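Local coordinates for fructose 1-phosphate kinase (Staphylococcus aureus, PDB 2JG5), which probably phosphorylates fructose 1-phosphate, and tagatose 6-phosphate, at the expense of ATP, as a member of the PfkB family of carbohydrate kinases, at residues Ser110-Phe113 with Glu114-Leu117; Asp196-Val199 with Ile200-Arg204. One frame throughout, in Å; residues are numbered along the deposited sequence.

Interaction 1. Residues Ser110-Phe113 with Glu114-Leu117; sequences STQF and EQLL
F113 and L117, one turn apart, meet on the inner side of the first two turns of helix 110-120, an alpha-helix of the PfkB (ribokinase-like) fold. The backbone evidence is four successive i to i+4 bonds, donated by E114, Q115, L116 and L117 to S110, T111, Q112 and F113. E114 N to S110 O is the shortest at 2.8 Å.

The apolar contacts all involve the F113 ring. With CG anti to the backbone N (chi1 -178°), the ring is carried beside its own carbonyl carbon, toward the following turn, where CE2 comes 3.7 Å from L117 CG. Both L117 methyls also reach the ring, CD1 near CE2 and CD2 near CE2 and CZ. L116 touches it more loosely from another direction, its CD2 standing 4.2 Å from F113 CE1. A143 and Q146 of helix 143-154 and F58 of strand 58-59 pack on the same side chain, joining this helix to its neighbours.

Polar side chains lie on other sides of the helix. Q112 and Q115 run side by side with their amide planes 72° apart, and NE2 of Q112 has a weak hydrogen bond to D84. E114, its CG beside the backbone N (chi1 -76°) and its chain extended beyond, runs along the first turn, with CG 3.1 Å from S110 O and its carboxylate OE1 3.5 Å from T111 CA.

Interaction 2. Residues Asp196-Val199 with Ile200-Arg204; sequences DADV and IKYGR
Y202 overlaps the carbonyl of D198, one turn earlier in helix 196-208, with one side of its ring, CD2 coming 3.1 Å from D198 O in an oblique approach. The same oxygen accepts the backbone N-H of Y202 in a long (3.3 Å) but nearly straight bond, N-H...O angle 172°. The ring is brought back to this turn because its CG is anti to the carbonyl carbon (chi1 -60°), beside the backbone N.

K201 adds a second layer. Its chain is extended all the way, and CD lies 3.8 Å above one face of the Y202 ring, offset toward the rim. This path takes NZ to Y202 OH, where a weak hydrogen bond of 3.3 Å forms. The hydroxyl also has a weak hydrogen bond with T191, and the ring meets that of F189, so that Y202 ties the helix to the chain just before it.

I200 belongs to another side of the helix: CG1 rests 3.1 Å from D196 O, which also takes the I200 N-H, and CG2 sits over one face of the R204 guanidinium, again toward its rim. Beyond that methyl, R204 forms a salt bridge with D304 and a hydrogen bond to D227 O, tying this side of the helix to the ends of strands 299-303 and 223-226 of the antiparallel sheet.

V199 O receives G203 N at 3.0 Å, continuing the i to i+4 pattern. The charges of D198 and K201, with OD1 and NZ 5.7 Å apart, do not touch and probably attract only weakly. The join between the segments rests on backbone bonds and on side-chain carbons packed against carbonyl oxygens.

Overall arrangement
Interactions 1 and 2 are both local contacts within single helices, and neither touches the other subunit. Their centres lie about 38 Å apart and their nearest atoms about 26 Å, and they share no secondary-structure element. Each is partly buried and about 22 Å from the centre of the chain. Helix 110-120 packs beside helix 143-154 and strands 58-59 and 77-82 of the parallel sheet; its buried residues are F113 and L116, with Q112 beside them and L117 at the margin. Helix 196-208 instead lies against the antiparallel sheet, where charged side chains reach partners beyond the helix alongside aliphatic contacts. Aromatic-aliphatic packing thus marks interaction 1, and mixed polar and apolar packing interaction 2.

Interaction 1. Residues Ser110-Phe113 with Glu114-Leu117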
loop_
_atom_site.group_PDB
_atom_site.type_symbol
_atom_site.label_atom_id
_atom_site.label_comp_id
_atom_site.label_asym_id
_atom_site.label_seq_id
_atom_site.Cartn_x
_atom_site.Cartn_y
_atom_site.Cartn_z
ATOM N N SER A 110 6.517 23.888 -5.141
ATOM C CA SER A 110 6.684 25.101 -4.338
ATOM C C SER A 110 5.349 25.796 -4.135
ATOM O O SER A 110 5.081 26.343 -3.068
ATOM C CB SER A 110 7.664 26.050 -5.012
ATOM O OG SER A 110 8.942 25.462 -5.086
ATOM N N THR A 111 4.519 25.740 -5.172
ATOM C CA THR A 111 3.161 26.266 -5.172
ATOM C C THR A 111 2.282 25.619 -4.094
ATOM O O THR A 111 1.489 26.302 -3.417
ATOM C CB THR A 111 2.555 26.087 -6.586
ATOM O OG1 THR A 111 3.034 27.136 -7.433
ATOM C CG2 THR A 111 1.036 26.100 -6.571
ATOM N N GLN A 112 2.422 24.301 -3.948
ATOM C CA GLN A 112 1.713 23.555 -2.923
ATOM C C GLN A 112 2.190 23.905 -1.519
ATOM O O GLN A 112 1.374 24.095 -0.618
ATOM C CB GLN A 112 1.825 22.060 -3.192
ATOM C CG GLN A 112 0.802 21.592 -4.212
ATOM C CD GLN A 112 1.271 20.436 -5.064
ATOM O OE1 GLN A 112 2.313 19.822 -4.807
ATOM N NE2 GLN A 112 0.495 20.130 -6.104
ATOM N N PHE A 113 3.505 23.999 -1.333
ATOM C CA PHE A 113 4.041 24.462 -0.060
ATOM C C PHE A 113 3.554 25.882 0.268
ATOM O O PHE A 113 3.248 26.188 1.426
ATOM C CB PHE A 113 5.579 24.399 -0.018
ATOM C CG PHE A 113 6.145 24.824 1.307
ATOM C CD1 PHE A 113 6.113 23.957 2.400
ATOM C CD2 PHE A 113 6.658 26.111 1.483
ATOM C CE1 PHE A 113 6.593 24.357 3.633
ATOM C CE2 PHE A 113 7.148 26.512 2.717
ATOM C CZ PHE A 113 7.113 25.639 3.790
ATOM N N GLU A 114 3.490 26.732 -0.760
ATOM C CA GLU A 114 2.945 28.093 -0.647
ATOM C C GLU A 114 1.496 28.093 -0.152
ATOM O O GLU A 114 1.138 28.910 0.701
ATOM C CB GLU A 114 3.065 28.833 -1.983
ATOM C CG GLU A 114 4.469 29.316 -2.279
ATOM C CD GLU A 114 4.787 29.478 -3.767
ATOM O OE1 GLU A 114 3.851 29.694 -4.582
ATOM O OE2 GLU A 114 5.997 29.409 -4.117
ATOM N N GLN A 115 0.687 27.168 -0.671
ATOM C CA GLN A 115 -0.675 26.933 -0.175
ATOM C C GLN A 115 -0.734 26.639 1.334
ATOM O O GLN A 115 -1.641 27.107 2.020
ATOM C CB GLN A 115 -1.328 25.764 -0.913
ATOM C CG GLN A 115 -1.755 26.031 -2.333
ATOM C CD GLN A 115 -2.393 24.813 -2.981
ATOM O OE1 GLN A 115 -3.331 24.218 -2.432
ATOM N NE2 GLN A 115 -1.894 24.434 -4.151
ATOM N N LEU A 116 0.222 25.849 1.830
ATOM C CA LEU A 116 0.311 25.537 3.257
ATOM C C LEU A 116 0.588 26.782 4.082
ATOM O O LEU A 116 -0.078 27.016 5.088
ATOM C CB LEU A 116 1.392 24.480 3.537
ATOM C CG LEU A 116 1.755 24.247 5.008
ATOM C CD1 LEU A 116 0.511 23.819 5.795
ATOM C CD2 LEU A 116 2.871 23.211 5.161
ATOM N N LEU A 117 1.578 27.560 3.656
ATOM C CA LEU A 117 1.900 28.843 4.275
ATOM C C LEU A 117 0.718 29.812 4.281
ATOM O O LEU A 117 0.565 30.599 5.222
ATOM C CB LEU A 117 3.072 29.506 3.553
ATOM C CG LEU A 117 4.434 28.819 3.515
ATOM C CD1 LEU A 117 5.443 29.738 2.822
ATOM C CD2 LEU A 117 4.904 28.417 4.929
#

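Interaction 2. Residues Asp196-Val199 with Ile200-Arg204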
loop_
_atom_site.group_PDB
_atom_site.type_symbol
_atom_site.label_atom_id
_atom_site.label_comp_id
_atom_site.label_asym_id
_atom_site.label_seq_id
_atom_site.Cartn_x
_atom_site.Cartn_y
_atom_site.Cartn_z
ATOM N N ASP A 196 20.092 16.677 36.435
ATOM C CA ASP A 196 18.920 17.523 36.290
ATOM C C ASP A 196 19.328 18.998 36.211
ATOM O O ASP A 196 18.785 19.743 35.405
ATOM C CB ASP A 196 17.918 17.266 37.427
ATOM C CG ASP A 196 17.391 15.816 37.446
ATOM O OD1 ASP A 196 17.446 15.131 36.397
ATOM O OD2 ASP A 196 16.923 15.359 38.522
ATOM N N ALA A 197 20.295 19.395 37.039
ATOM C CA ALA A 197 20.908 20.736 36.992
ATOM C C ALA A 197 21.527 21.076 35.622
ATOM O O ALA A 197 21.429 22.209 35.157
ATOM C CB ALA A 197 21.974 20.892 38.120
ATOM N N ASP A 198 22.179 20.100 34.991
ATOM C CA ASP A 198 22.747 20.292 33.661
ATOM C C ASP A 198 21.651 20.505 32.631
ATOM O O ASP A 198 21.800 21.323 31.730
ATOM C CB ASP A 198 23.623 19.099 33.265
ATOM C CG ASP A 198 25.066 19.237 33.740
ATOM O OD1 ASP A 198 25.523 20.377 33.992
ATOM O OD2 ASP A 198 25.748 18.192 33.861
ATOM N N VAL A 199 20.552 19.772 32.767
ATOM C CA VAL A 199 19.411 19.920 31.865
ATOM C C VAL A 199 18.762 21.305 31.999
ATOM O O VAL A 199 18.471 21.940 30.990
ATOM C CB VAL A 199 18.361 18.785 32.051
ATOM C CG1 VAL A 199 17.171 18.986 31.137
ATOM C CG2 VAL A 199 18.985 17.413 31.807
ATOM N N ILE A 200 18.560 21.774 33.235
ATOM C CA ILE A 200 18.025 23.120 33.480
ATOM C C ILE A 200 18.915 24.175 32.828
ATOM O O ILE A 200 18.420 25.090 32.196
ATOM C CB ILE A 200 17.909 23.476 35.000
ATOM C CG1 ILE A 200 17.196 22.395 35.798
ATOM C CG2 ILE A 200 17.186 24.807 35.195
ATOM C CD1 ILE A 200 17.546 22.434 37.268
ATOM N N LYS A 201 20.229 24.044 33.000
ATOM C CA LYS A 201 21.176 25.038 32.501
ATOM C C LYS A 201 21.049 25.232 30.982
ATOM O O LYS A 201 20.646 26.301 30.521
ATOM C CB LYS A 201 22.601 24.647 32.889
ATOM C CG LYS A 201 23.655 25.677 32.514
ATOM C CD LYS A 201 25.038 25.058 32.515
ATOM C CE LYS A 201 26.106 26.098 32.246
ATOM N NZ LYS A 201 27.419 25.436 32.136
ATOM N N TYR A 202 21.364 24.182 30.223
ATOM C CA TYR A 202 21.390 24.238 28.759
ATOM C C TYR A 202 20.008 24.421 28.134
ATOM O O TYR A 202 19.888 24.956 27.031
ATOM C CB TYR A 202 22.120 23.012 28.188
ATOM C CG TYR A 202 23.547 22.930 28.678
ATOM C CD1 TYR A 202 24.472 23.896 28.317
ATOM C CD2 TYR A 202 23.960 21.915 29.538
ATOM C CE1 TYR A 202 25.772 23.850 28.775
ATOM C CE2 TYR A 202 25.270 21.860 30.010
ATOM C CZ TYR A 202 26.169 22.837 29.619
ATOM O OH TYR A 202 27.473 22.814 30.054
ATOM N N GLY A 203 18.977 23.995 28.854
ATOM C CA GLY A 203 17.598 24.217 28.446
ATOM C C GLY A 203 17.173 25.669 28.558
ATOM O O GLY A 203 16.450 26.175 27.695
ATOM N N ARG A 204 17.613 26.343 29.619
ATOM C CA ARG A 204 17.324 27.764 29.804
ATOM C C ARG A 204 18.150 28.653 28.874
ATOM O O ARG A 204 17.759 29.786 28.576
ATOM C CB ARG A 204 17.517 28.180 31.267
ATOM C CG ARG A 204 16.857 29.519 31.614
ATOM C CD ARG A 204 16.699 29.694 33.109
ATOM N NE ARG A 204 15.592 28.897 33.633
ATOM C CZ ARG A 204 15.540 28.397 34.864
ATOM N NH1 ARG A 204 14.486 27.682 35.234
ATOM N NH2 ARG A 204 16.549 28.587 35.720
#